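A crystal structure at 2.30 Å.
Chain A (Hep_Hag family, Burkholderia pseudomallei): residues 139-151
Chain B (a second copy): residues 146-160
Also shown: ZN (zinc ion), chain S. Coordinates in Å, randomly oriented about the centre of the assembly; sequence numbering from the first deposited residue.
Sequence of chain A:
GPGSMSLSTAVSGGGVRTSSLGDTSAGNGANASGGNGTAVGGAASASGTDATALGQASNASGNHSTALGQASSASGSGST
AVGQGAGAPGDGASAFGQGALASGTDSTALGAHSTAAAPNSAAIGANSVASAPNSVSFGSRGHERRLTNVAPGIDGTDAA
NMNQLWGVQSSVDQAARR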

ATOM      1  N   GLY A 139     -13.005   5.418  -8.956  1.00 21.91           N
ATOM      2  CA  GLY A 139     -14.199   4.587  -9.025  1.00 22.75           C
ATOM      3  C   GLY A 139     -14.356   4.020 -10.416  1.00 23.94           C
ATOM      4  O   GLY A 139     -13.409   3.478 -10.988  1.00 24.04           O
ATOM      5  N   SER A 140     -15.554   4.159 -10.964  1.00 24.47           N
ATOM      6  CA  SER A 140     -15.833   3.730 -12.319  1.00 25.40           C
ATOM      7  C   SER A 140     -17.131   4.409 -12.672  1.00 26.35           C
ATOM      8  O   SER A 140     -17.739   5.055 -11.809  1.00 26.39           O
ATOM      9  N   ARG A 141     -17.559   4.275 -13.918  1.00 27.05           N
ATOM     10  CA  ARG A 141     -18.776   4.961 -14.382  1.00 28.74           C
ATOM     11  C   ARG A 141     -20.022   4.539 -13.600  1.00 28.84           C
ATOM     12  O   ARG A 141     -20.259   3.345 -13.407  1.00 28.68           O
ATOM     13  N   GLY A 142     -20.800   5.522 -13.135  1.00 28.69           N
ATOM     14  CA  GLY A 142     -21.928   5.244 -12.248  1.00 29.81           C
ATOM     15  C   GLY A 142     -21.524   4.857 -10.821  1.00 29.71           C
ATOM     16  O   GLY A 142     -22.391   4.654  -9.969  1.00 30.58           O
ATOM     17  N   HIS A 143     -20.218   4.756 -10.555  1.00 28.45           N
ATOM     18  CA  HIS A 143     -19.712   4.527  -9.193  1.00 28.27           C
ATOM     19  C   HIS A 143     -18.647   5.570  -8.866  1.00 27.06           C
ATOM     20  O   HIS A 143     -17.513   5.233  -8.512  1.00 27.12           O
ATOM     21  N   GLU A 144     -18.998   6.840  -9.001  1.00 26.37           N
ATOM     22  CA  GLU A 144     -18.029   7.921  -8.791  1.00 25.31           C
ATOM     23  C   GLU A 144     -17.839   8.189  -7.299  1.00 24.92           C
ATOM     24  O   GLU A 144     -18.692   7.842  -6.490  1.00 24.84           O
ATOM     25  N   ARG A 145     -16.701   8.764  -6.919  1.00 24.57           N
ATOM     26  CA  ARG A 145     -16.506   9.120  -5.509  1.00 24.09           C
ATOM     27  C   ARG A 145     -16.201  10.584  -5.403  1.00 24.54           C
ATOM     28  O   ARG A 145     -15.540  11.127  -6.278  1.00 24.70           O
ATOM     29  N   ARG A 146     -16.718  11.222  -4.353  1.00 24.87           N
ATOM     30  CA  ARG A 146     -16.482  12.644  -4.077  1.00 25.33           C
ATOM     31  C   ARG A 146     -15.092  12.759  -3.484  1.00 24.51           C
ATOM     32  O   ARG A 146     -14.724  11.906  -2.658  1.00 24.91           O
ATOM     33  N   LEU A 147     -14.311  13.778  -3.873  1.00 23.59           N
ATOM     34  CA  LEU A 147     -13.005  13.987  -3.236  1.00 22.76           C
ATOM     35  C   LEU A 147     -13.160  15.080  -2.197  1.00 23.95           C
ATOM     36  O   LEU A 147     -13.602  16.189  -2.530  1.00 24.66           O
ATOM     37  N   THR A 148     -12.797  14.773  -0.946  1.00 23.96           N
ATOM     38  CA  THR A 148     -13.082  15.648   0.197  1.00 24.36           C
ATOM     39  C   THR A 148     -11.817  16.092   0.933  1.00 24.65           C
ATOM     40  O   THR A 148     -10.756  15.527   0.726  1.00 24.22           O
ATOM     41  N   ASN A 149     -11.946  17.105   1.804  1.00 25.42           N
ATOM     42  CA  ASN A 149     -10.783  17.722   2.510  1.00 25.56           C
ATOM     43  C   ASN A 149      -9.622  18.194   1.602  1.00 24.97           C
ATOM     44  O   ASN A 149      -8.419  18.076   1.932  1.00 24.63           O
ATOM     45  N   VAL A 150     -10.025  18.793   0.487  1.00 24.42           N
ATOM     46  CA  VAL A 150      -9.131  19.358  -0.491  1.00 23.90           C
ATOM     47  C   VAL A 150      -8.934  20.876  -0.281  1.00 25.23           C
ATOM     48  O   VAL A 150      -9.875  21.679  -0.469  1.00 25.64           O
ATOM     49  N   ALA A 151      -7.709  21.271   0.076  1.00 24.92           N
ATOM     50  CA  ALA A 151      -7.358  22.690   0.191  1.00 25.56           C
ATOM     51  C   ALA A 151      -7.518  23.386  -1.165  1.00 25.62           C
ATOM     52  O   ALA A 151      -7.464  22.724  -2.201  1.00 25.60           O
TER
ATOM     53  N   ARG B 146      -4.744  13.150 -15.018  1.00 23.50           N
ATOM     54  CA  ARG B 146      -6.143  13.572 -14.937  1.00 24.51           C
ATOM     55  C   ARG B 146      -6.767  12.775 -13.786  1.00 23.13           C
ATOM     56  O   ARG B 146      -6.416  11.625 -13.583  1.00 23.19           O
ATOM     57  N   LEU B 147      -7.698  13.366 -13.054  1.00 23.26           N
ATOM     58  CA  LEU B 147      -8.414  12.645 -11.981  1.00 23.09           C
ATOM     59  C   LEU B 147      -9.808  12.347 -12.487  1.00 23.13           C
ATOM     60  O   LEU B 147     -10.517  13.263 -12.887  1.00 24.16           O
ATOM     61  N   THR B 148     -10.191  11.071 -12.486  1.00 22.75           N
ATOM     62  CA  THR B 148     -11.396  10.614 -13.169  1.00 22.08           C
ATOM     63  C   THR B 148     -12.392   9.925 -12.211  1.00 22.54           C
ATOM     64  O   THR B 148     -12.023   9.542 -11.102  1.00 22.17           O
ATOM     65  N   ASN B 149     -13.643   9.760 -12.649  1.00 22.36           N
ATOM     66  CA  ASN B 149     -14.689   9.197 -11.792  1.00 22.98           C
ATOM     67  C   ASN B 149     -14.830   9.938 -10.451  1.00 22.72           C
ATOM     68  O   ASN B 149     -14.879   9.342  -9.378  1.00 23.26           O
ATOM     69  N   VAL B 150     -14.856  11.259 -10.548  1.00 23.15           N
ATOM     70  CA  VAL B 150     -15.020  12.163  -9.408  1.00 22.94           C
ATOM     71  C   VAL B 150     -16.509  12.600  -9.353  1.00 23.91           C
ATOM     72  O   VAL B 150     -17.024  13.225 -10.306  1.00 24.20           O
ATOM     73  N   ALA B 151     -17.203  12.235  -8.283  1.00 23.74           N
ATOM     74  CA  ALA B 151     -18.591  12.669  -8.102  1.00 24.71           C
ATOM     75  C   ALA B 151     -18.573  14.155  -7.778  1.00 25.42           C
ATOM     76  O   ALA B 151     -17.567  14.663  -7.234  1.00 25.57           O
ATOM     77  N   PRO B 152     -19.664  14.865  -8.117  1.00 26.14           N
ATOM     78  CA  PRO B 152     -19.666  16.304  -7.955  1.00 26.82           C
ATOM     79  C   PRO B 152     -19.436  16.706  -6.499  1.00 27.85           C
ATOM     80  O   PRO B 152     -19.948  16.048  -5.586  1.00 28.23           O
ATOM     81  N   GLY B 153     -18.648  17.756  -6.277  1.00 28.12           N
ATOM     82  CA  GLY B 153     -18.418  18.249  -4.917  1.00 29.31           C
ATOM     83  C   GLY B 153     -19.672  18.827  -4.261  1.00 31.19           C
ATOM     84  O   GLY B 153     -20.551  19.337  -4.957  1.00 31.30           O
ATOM     85  N   ILE B 154     -19.749  18.741  -2.926  1.00 31.98           N
ATOM     86  CA  ILE B 154     -20.912  19.218  -2.158  1.00 33.57           C
ATOM     87  C   ILE B 154     -20.514  20.310  -1.146  1.00 34.12           C
ATOM     88  O   ILE B 154     -21.103  21.385  -1.141  1.00 34.97           O
ATOM     89  N   ASP B 155     -19.508  20.026  -0.309  1.00 33.75           N
ATOM     90  CA  ASP B 155     -18.985  20.995   0.655  1.00 34.51           C
ATOM     91  C   ASP B 155     -17.869  21.854   0.033  1.00 33.41           C
ATOM     92  O   ASP B 155     -17.237  21.457  -0.944  1.00 32.67           O
ATOM     93  N   GLY B 156     -17.635  23.026   0.617  1.00 33.20           N
ATOM     94  CA  GLY B 156     -16.631  23.968   0.124  1.00 32.18           C
ATOM     95  C   GLY B 156     -15.265  23.364  -0.157  1.00 30.86           C
ATOM     96  O   GLY B 156     -14.580  23.759  -1.117  1.00 30.23           O
ATOM     97  N   THR B 157     -14.871  22.396   0.668  1.00 30.30           N
ATOM     98  CA  THR B 157     -13.563  21.779   0.524  1.00 28.84           C
ATOM     99  C   THR B 157     -13.628  20.443  -0.196  1.00 28.08           C
ATOM    100  O   THR B 157     -12.727  19.622  -0.030  1.00 27.85           O
ATOM    101  N   ASP B 158     -14.690  20.221  -0.979  1.00 27.71           N
ATOM    102  CA  ASP B 158     -14.744  19.088  -1.908  1.00 26.52           C
ATOM    103  C   ASP B 158     -14.179  19.531  -3.264  1.00 26.45           C
ATOM    104  O   ASP B 158     -14.295  20.705  -3.630  1.00 26.68           O
ATOM    105  N   ALA B 159     -13.565  18.613  -4.008  1.00 25.37           N
ATOM    106  CA  ALA B 159     -13.133  18.930  -5.364  1.00 25.29           C
ATOM    107  C   ALA B 159     -14.329  19.219  -6.269  1.00 26.43           C
ATOM    108  O   ALA B 159     -15.417  18.634  -6.114  1.00 26.38           O
ATOM    109  N   ALA B 160     -14.104  20.113  -7.227  1.00 26.96           N
ATOM    110  CA  ALA B 160     -15.081  20.401  -8.280  1.00 27.98           C
ATOM    111  C   ALA B 160     -14.800  19.554  -9.524  1.00 27.82           C
ATOM    112  O   ALA B 160     -13.655  19.462  -9.980  1.00 28.13           O
TER

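The most unusual feature here is how much one aspartate does: OD2 of B:Asp158 collects three nitrogens, two from the backbone of its own chain and one from the other chain. Its CA-to-CB bond points away from chain A, yet with chi1 m (-69°) its carboxylate comes back to the contact. OD2 of B:Asp158 accepts N of B:Ile154 and N of B:Asp155, each at 2.9 Å, tying the carboxylate to the loop and to the type I turn that B:Asp155 to B:Asp158 forms. On the same oxygen, NH2 of A:Arg146 closes a salt bridge, NH2 to OD2 of B:Asp158 at 2.9 Å, with the acid at the guanidinium edge, near its plane.

A:Arg146 starts sideways and only its end draws nearer, through an off-well chi1 of -106°, then t and m. Along the way CG of A:Arg146 lies 3.3 Å from O of B:Pro152, and NE of A:Arg146 lies 3.7 Å from CD1 of B:Ile154 (m, t), whose CA-to-CB bond points toward chain A. B:Asp155 contributes charge alone directly, its OD2 4.2 Å from NH2 of A:Arg146, but water 2 links the group, donating to OD2 of B:Asp155 and OD1 of B:Asp158 and accepting weakly from the arginine NH2.

The apolar centre is small. A:Leu147 (m, t) sets CD1 4.0 Å from CG2 of B:Val150 and 4.2 Å from CD1 of B:Leu147, itself m, t, while CB of A:Leu147 meets CB of B:Ala159 at 3.9 Å. Backbone bonds also join the stretches: N of B:Ala159 donates to O of A:Leu147 (2.8 Å) and N of A:Val150 to O of B:Thr157 (2.9 Å), and A:Arg145 pairs N to O of B:Asn149 (3.1 Å) and O to N of B:Ala151 (2.8 Å). Water 3 accepts from N of A:Leu147 and donates to O of B:Ala151 and O of B:Ala159.

At the other end, B:Asn149 (chi1 m) points toward chain A at a positive phi of 54°. OD1 of B:Asn149 comes within 3.4 Å of C of A:Ser140, and water 1 donates both to this OD1 and to OE2 of A:Glu144. That glutamate (m, p) points in, its CB 3.8 Å from CB of B:Ala151. OE2 of A:Glu144 also accepts N of A:Gly142 at 2.9 Å, a residue of the type II turn from A:Ser140 to A:His143. A:His143 (m) in that turn has its CA-to-CB bond pointing away and binds zinc through NE2 at 2.1 Å.

Water 4 joins OD1 of A:Asn149 to OG1 of B:Thr157 (p). Few apolar groups meet; the polar ones pair directly or through water.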

ATOM      1  CB  SER A 140     -15.954   2.202 -12.415  1.00 24.96           C
ATOM      2  OG  SER A 140     -17.023   1.715 -11.631  1.00 25.08           O
ATOM      3  CB  ARG A 141     -18.978   4.736 -15.875  1.00 29.62           C
ATOM      4  CG  ARG A 141     -17.985   5.513 -16.736  1.00 33.21           C
ATOM      5  CD  ARG A 141     -18.016   5.009 -18.177  1.00 38.14           C
ATOM      6  NE  ARG A 141     -19.338   5.140 -18.780  1.00 40.74           N
ATOM      7  CZ  ARG A 141     -19.713   6.159 -19.559  1.00 44.48           C
ATOM      8  NH1 ARG A 141     -18.864   7.150 -19.831  1.00 43.60           N
ATOM      9  NH2 ARG A 141     -20.939   6.179 -20.088  1.00 43.67           N
ATOM     10  CB  HIS A 143     -19.109   3.121  -9.071  1.00 28.02           C
ATOM     11  CG  HIS A 143     -20.086   2.036  -9.373  1.00 31.33           C
ATOM     12  ND1 HIS A 143     -20.802   1.390  -8.387  1.00 33.97           N
ATOM     13  CD2 HIS A 143     -20.501   1.512 -10.552  1.00 32.71           C
ATOM     14  CE1 HIS A 143     -21.608   0.507  -8.945  1.00 36.32           C
ATOM     15  NE2 HIS A 143     -21.437   0.554 -10.257  1.00 36.73           N
ATOM     16  CB  GLU A 144     -18.476   9.186  -9.540  1.00 25.65           C
ATOM     17  CG  GLU A 144     -18.442   9.064 -11.072  1.00 24.01           C
ATOM     18  CD  GLU A 144     -19.674   8.375 -11.677  1.00 27.31           C
ATOM     19  OE1 GLU A 144     -20.646   8.044 -10.936  1.00 26.34           O
ATOM     20  OE2 GLU A 144     -19.663   8.170 -12.928  1.00 27.53           O
ATOM     21  CB  ARG A 145     -15.395   8.293  -4.864  1.00 23.65           C
ATOM     22  CG  ARG A 145     -15.808   6.822  -4.529  1.00 22.41           C
ATOM     23  CD  ARG A 145     -14.657   6.170  -3.776  1.00 21.68           C
ATOM     24  NE  ARG A 145     -14.855   4.777  -3.416  1.00 21.03           N
ATOM     25  CZ  ARG A 145     -14.398   3.757  -4.134  1.00 21.54           C
ATOM     26  NH1 ARG A 145     -13.739   3.993  -5.259  1.00 21.29           N
ATOM     27  NH2 ARG A 145     -14.601   2.496  -3.736  1.00 21.82           N
ATOM     28  CB  ARG A 146     -17.469  13.134  -3.012  1.00 25.66           C
ATOM     29  CG  ARG A 146     -18.614  14.002  -3.440  1.00 28.46           C
ATOM     30  CD  ARG A 146     -19.206  14.814  -2.251  1.00 28.50           C
ATOM     31  NE  ARG A 146     -19.628  13.936  -1.149  1.00 30.91           N
ATOM     32  CZ  ARG A 146     -19.329  14.128   0.131  1.00 31.85           C
ATOM     33  NH1 ARG A 146     -19.730  13.272   1.036  1.00 33.72           N
ATOM     34  NH2 ARG A 146     -18.640  15.184   0.527  1.00 35.64           N
ATOM     35  CB  LEU A 147     -11.918  14.362  -4.246  1.00 22.81           C
ATOM     36  CG  LEU A 147     -11.793  13.591  -5.570  1.00 20.99           C
ATOM     37  CD1 LEU A 147     -10.583  14.094  -6.299  1.00 21.58           C
ATOM     38  CD2 LEU A 147     -11.641  12.105  -5.332  1.00 20.81           C
ATOM     39  CB  THR A 148     -14.043  14.968   1.219  1.00 24.72           C
ATOM     40  OG1 THR A 148     -13.342  13.936   1.916  1.00 23.59           O
ATOM     41  CG2 THR A 148     -15.275  14.378   0.537  1.00 24.25           C
ATOM     42  CB  ASN A 149     -10.292  16.827   3.648  1.00 25.46           C
ATOM     43  CG  ASN A 149     -11.373  16.594   4.679  1.00 27.13           C
ATOM     44  OD1 ASN A 149     -11.882  17.554   5.268  1.00 28.40           O
ATOM     45  ND2 ASN A 149     -11.752  15.326   4.890  1.00 24.35           N
ATOM     46  CB  VAL A 150      -9.702  19.111  -1.880  1.00 23.51           C
ATOM     47  CG1 VAL A 150      -8.788  19.706  -2.937  1.00 23.25           C
ATOM     48  CG2 VAL A 150      -9.942  17.593  -2.105  1.00 21.96           C
ATOM     49  CB  ALA A 151      -5.924  22.862   0.736  1.00 25.57           C
TER
ATOM     50  CB  ARG B 146      -6.828  13.185 -16.272  1.00 24.80           C
ATOM     51  CG  ARG B 146      -7.842  14.165 -16.828  1.00 28.70           C
ATOM     52  CD  ARG B 146      -8.739  13.553 -17.954  1.00 28.82           C
ATOM     53  NE  ARG B 146      -8.046  12.526 -18.747  1.00 31.30           N
ATOM     54  CZ  ARG B 146      -8.630  11.410 -19.179  1.00 32.08           C
ATOM     55  NH1 ARG B 146      -9.906  11.152 -18.916  1.00 31.57           N
ATOM     56  NH2 ARG B 146      -7.941  10.547 -19.881  1.00 34.45           N
ATOM     57  CB  LEU B 147      -8.494  13.494 -10.698  1.00 22.77           C
ATOM     58  CG  LEU B 147      -7.218  14.139 -10.151  1.00 23.08           C
ATOM     59  CD1 LEU B 147      -7.480  15.012  -8.919  1.00 21.02           C
ATOM     60  CD2 LEU B 147      -6.146  13.099  -9.854  1.00 21.45           C
ATOM     61  CB  THR B 148     -11.039   9.664 -14.323  1.00 21.91           C
ATOM     62  OG1 THR B 148     -10.622   8.401 -13.800  1.00 20.72           O
ATOM     63  CG2 THR B 148      -9.912  10.234 -15.168  1.00 22.18           C
ATOM     64  CB  ASN B 149     -14.500   7.683 -11.638  1.00 21.73           C
ATOM     65  CG  ASN B 149     -14.577   6.973 -12.992  1.00 24.56           C
ATOM     66  OD1 ASN B 149     -15.523   7.205 -13.751  1.00 25.08           O
ATOM     67  ND2 ASN B 149     -13.553   6.161 -13.329  1.00 20.90           N
ATOM     68  CB  VAL B 150     -14.081  13.360  -9.589  1.00 22.69           C
ATOM     69  CG1 VAL B 150     -14.383  14.509  -8.560  1.00 21.72           C
ATOM     70  CG2 VAL B 150     -12.619  12.899  -9.488  1.00 22.49           C
ATOM     71  CB  ALA B 151     -19.300  11.870  -6.998  1.00 24.35           C
ATOM     72  CB  PRO B 152     -21.063  16.737  -8.457  1.00 27.99           C
ATOM     73  CG  PRO B 152     -21.882  15.456  -8.622  1.00 28.39           C
ATOM     74  CD  PRO B 152     -20.881  14.341  -8.770  1.00 26.74           C
ATOM     75  CB  ILE B 154     -21.638  18.051  -1.417  1.00 34.28           C
ATOM     76  CG1 ILE B 154     -22.237  17.045  -2.423  1.00 34.54           C
ATOM     77  CG2 ILE B 154     -22.749  18.602  -0.456  1.00 34.68           C
ATOM     78  CD1 ILE B 154     -22.811  15.735  -1.758  1.00 35.92           C
ATOM     79  CB  ASP B 155     -18.491  20.289   1.929  1.00 34.92           C
ATOM     80  CG  ASP B 155     -19.608  19.594   2.685  1.00 37.69           C
ATOM     81  OD1 ASP B 155     -20.689  20.200   2.896  1.00 41.40           O
ATOM     82  OD2 ASP B 155     -19.405  18.424   3.073  1.00 39.61           O
ATOM     83  CB  THR B 157     -12.829  21.604   1.876  1.00 29.06           C
ATOM     84  OG1 THR B 157     -13.603  20.779   2.756  1.00 27.84           O
ATOM     85  CG2 THR B 157     -12.537  22.938   2.510  1.00 29.97           C
ATOM     86  CB  ASP B 158     -16.183  18.600  -2.104  1.00 26.59           C
ATOM     87  CG  ASP B 158     -16.769  17.936  -0.865  1.00 27.49           C
ATOM     88  OD1 ASP B 158     -16.028  17.744   0.135  1.00 28.67           O
ATOM     89  OD2 ASP B 158     -17.986  17.606  -0.891  1.00 28.10           O
ATOM     90  CB  ALA B 159     -12.304  17.808  -5.952  1.00 24.18           C
ATOM     91  CB  ALA B 160     -15.043  21.899  -8.635  1.00 28.07           C
TER
HETATM   92 ZN    ZN S 187     -23.136  -0.348 -11.155  1.00 63.58          ZN
HETATM   93  O   HOH W   1     -17.709   8.727 -14.516  1.00 14.09           O
HETATM   94  O   HOH W   2     -17.607  16.730   2.104  1.00 20.17           O
HETATM   95  O   HOH W   3     -15.551  16.026  -5.440  1.00 15.71           O
HETATM   96  O   HOH W   4     -12.553  20.184   5.271  1.00 17.95           O
HETATM   97  O   HOH W   5     -14.656  18.517   2.243  1.00 19.16           O